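PDB 3I4G: SusD-like carbohydrate binding protein BF1063 from Bacteroides fragilis NCTC 9343, which probably binds carbohydrate at the outer membrane, perhaps taking part in glycan uptake as SusD-like proteins do. Local coordinates for residues Cys397-Asn402 and Ala434-Ile439. Sequence-based numbering, arbitrary orientation. Where two conformers were deposited one is given.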
loop_
_atom_site.group_PDB
_atom_site.type_symbol
_atom_site.label_atom_id
_atom_site.label_comp_id
_atom_site.label_asym_id
_atom_site.label_seq_id
_atom_site.Cartn_x
_atom_site.Cartn_y
_atom_site.Cartn_z
ATOM N N CYS A 397 -6.634 -17.263 3.464
ATOM C CA CYS A 397 -6.136 -18.128 4.537
ATOM C C CYS A 397 -6.895 -19.451 4.580
ATOM O O CYS A 397 -6.287 -20.515 4.792
ATOM C CB CYS A 397 -6.171 -17.427 5.904
ATOM S SG CYS A 397 -4.954 -16.122 6.096
ATOM N N LEU A 398 -8.212 -19.417 4.427
ATOM C CA LEU A 398 -8.985 -20.676 4.429
ATOM C C LEU A 398 -8.552 -21.569 3.285
ATOM O O LEU A 398 -8.392 -22.786 3.463
ATOM C CB LEU A 398 -10.479 -20.418 4.297
ATOM C CG LEU A 398 -11.180 -19.728 5.455
ATOM C CD1 LEU A 398 -12.655 -19.470 5.018
ATOM C CD2 LEU A 398 -11.129 -20.542 6.744
ATOM N N VAL A 399 -8.405 -20.993 2.091
ATOM C CA VAL A 399 -7.954 -21.743 0.918
ATOM C C VAL A 399 -6.579 -22.370 1.157
ATOM O O VAL A 399 -6.370 -23.575 0.953
ATOM C CB VAL A 399 -7.875 -20.858 -0.298
ATOM C CG1 VAL A 399 -7.121 -21.564 -1.475
ATOM C CG2 VAL A 399 -9.285 -20.419 -0.709
ATOM N N GLU A 400 -5.660 -21.604 1.706
ATOM C CA GLU A 400 -4.290 -22.108 1.914
ATOM C C GLU A 400 -4.208 -23.084 3.054
ATOM O O GLU A 400 -3.312 -23.951 3.076
ATOM C CB GLU A 400 -3.329 -20.938 2.152
ATOM C CG GLU A 400 -3.150 -20.007 0.998
ATOM C CD GLU A 400 -2.439 -20.599 -0.191
ATOM O OE1 GLU A 400 -1.942 -21.739 -0.137
ATOM O OE2 GLU A 400 -2.409 -19.924 -1.237
ATOM N N ASP A 401 -5.160 -23.009 3.996
ATOM C CA ASP A 401 -5.232 -23.951 5.123
ATOM C C ASP A 401 -6.056 -25.193 4.776
ATOM O O ASP A 401 -6.351 -25.985 5.667
ATOM C CB ASP A 401 -5.816 -23.277 6.346
ATOM C CG ASP A 401 -5.593 -24.066 7.629
ATOM O OD1 ASP A 401 -4.476 -24.623 7.803
ATOM O OD2 ASP A 401 -6.499 -24.066 8.491
ATOM N N ASN A 402 -6.460 -25.382 3.532
ATOM C CA ASN A 402 -7.198 -26.612 3.203
ATOM C C ASN A 402 -8.559 -26.724 3.929
ATOM O O ASN A 402 -9.023 -27.819 4.242
ATOM C CB ASN A 402 -6.297 -27.861 3.444
ATOM C CG ASN A 402 -5.056 -27.868 2.552
ATOM O OD1 ASN A 402 -5.133 -27.592 1.350
ATOM N ND2 ASN A 402 -3.909 -28.201 3.137
ATOM N N ALA A 434 -7.450 -25.022 -5.758
ATOM C CA ALA A 434 -6.428 -24.573 -6.707
ATOM C C ALA A 434 -6.914 -23.445 -7.603
ATOM O O ALA A 434 -6.217 -22.435 -7.817
ATOM C CB ALA A 434 -5.950 -25.760 -7.552
ATOM N N LYS A 435 -8.152 -23.563 -8.071
ATOM C CA LYS A 435 -8.727 -22.532 -8.898
ATOM C C LYS A 435 -9.081 -21.304 -8.075
ATOM O O LYS A 435 -8.883 -20.179 -8.512
ATOM C CB LYS A 435 -9.963 -23.049 -9.619
ATOM C CG LYS A 435 -9.627 -24.051 -10.721
ATOM C CD LYS A 435 -10.884 -24.586 -11.369
ATOM N N LEU A 436 -9.559 -21.511 -6.859
ATOM C CA LEU A 436 -9.965 -20.370 -6.046
ATOM C C LEU A 436 -8.748 -19.530 -5.581
ATOM O O LEU A 436 -8.854 -18.314 -5.432
ATOM C CB LEU A 436 -10.827 -20.825 -4.864
ATOM C CG LEU A 436 -11.479 -19.765 -3.999
ATOM C CD1 LEU A 436 -12.342 -18.762 -4.805
ATOM C CD2 LEU A 436 -12.341 -20.444 -2.904
ATOM N N ARG A 437 -7.582 -20.151 -5.418
ATOM C CA ARG A 437 -6.385 -19.395 -5.046
ATOM C C ARG A 437 -6.161 -18.264 -6.039
ATOM O O ARG A 437 -5.943 -17.115 -5.649
ATOM C CB ARG A 437 -5.123 -20.292 -4.977
ATOM C CG ARG A 437 -3.842 -19.516 -4.785
ATOM C CD ARG A 437 -2.599 -20.373 -4.831
ATOM N NE ARG A 437 -2.570 -21.274 -3.684
ATOM C CZ ARG A 437 -2.893 -22.570 -3.693
ATOM N NH1 ARG A 437 -3.251 -23.189 -4.807
ATOM N NH2 ARG A 437 -2.817 -23.282 -2.567
ATOM N N GLU A 438 -6.244 -18.570 -7.327
ATOM C CA GLU A 438 -5.927 -17.586 -8.347
ATOM C C GLU A 438 -7.031 -16.536 -8.448
ATOM O O GLU A 438 -6.753 -15.370 -8.704
ATOM C CB GLU A 438 -5.629 -18.267 -9.692
ATOM C CG GLU A 438 -4.558 -19.387 -9.641
ATOM C CD GLU A 438 -3.233 -18.984 -8.950
ATOM O OE1 GLU A 438 -2.670 -19.852 -8.229
ATOM O OE2 GLU A 438 -2.760 -17.818 -9.099
ATOM N N ILE A 439 -8.275 -16.941 -8.214
ATOM C CA ILE A 439 -9.380 -16.006 -8.212
ATOM C C ILE A 439 -9.223 -15.014 -7.053
ATOM O O ILE A 439 -9.426 -13.816 -7.236
ATOM C CB ILE A 439 -10.716 -16.756 -8.097
ATOM C CG1 ILE A 439 -10.983 -17.530 -9.377
ATOM C CG2 ILE A 439 -11.881 -15.806 -7.755
ATOM C CD1 ILE A 439 -12.113 -18.549 -9.268
#
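R437 and E400 reach each other through bent chains: the arginine leaves its helix extended, CG opposite the backbone N (chi1 172°), and bends at chi3, while the glutamate bends at chi2 (-68°), so that the two side chains cross at about a right angle. The result is a side-on, two-nitrogen salt bridge. R437 NE donates to E400 OE2 at 2.8 Å, on the syn side of that oxygen but tilted out of the carboxylate plane, and R437 NH2 donates to E400 OE1 at 3.0 Å in a nearly straight bond. OE1 lies in the guanidinium plane, at its edge, but NH2 reaches it from above the carboxylate plane; the two flat groups are twisted 48° apart rather than coplanar. Two bonds to two different oxygens restrain rotation of both groups, and the paired charges probably help keep E400 ionised. A weak, long ion pair from E400 OE2 to R441, one turn further along the same helix as R437, adds a second positive partner.

Beside this polar bridge lies a small apolar seam. V399 points its CB at the facing helix, and its CG2 packs on L436 CD2 at 3.8 Å; V399 CG1 lies 4.2 Å from R437 CB, next to the root of the arginine chain. V399 and L436 are buried, whereas the salt-bridge residues are partly exposed.

The contact joins the last turn of helix 387-400, which ends in a Schellman motif with N402 as the C-prime residue, to the first turns of helix 433-447. Helix 407-412 covers the apolar side, with L410 against L436 and I409 against L398, while W214 at the start of helix 214-227 touches E400 and D401.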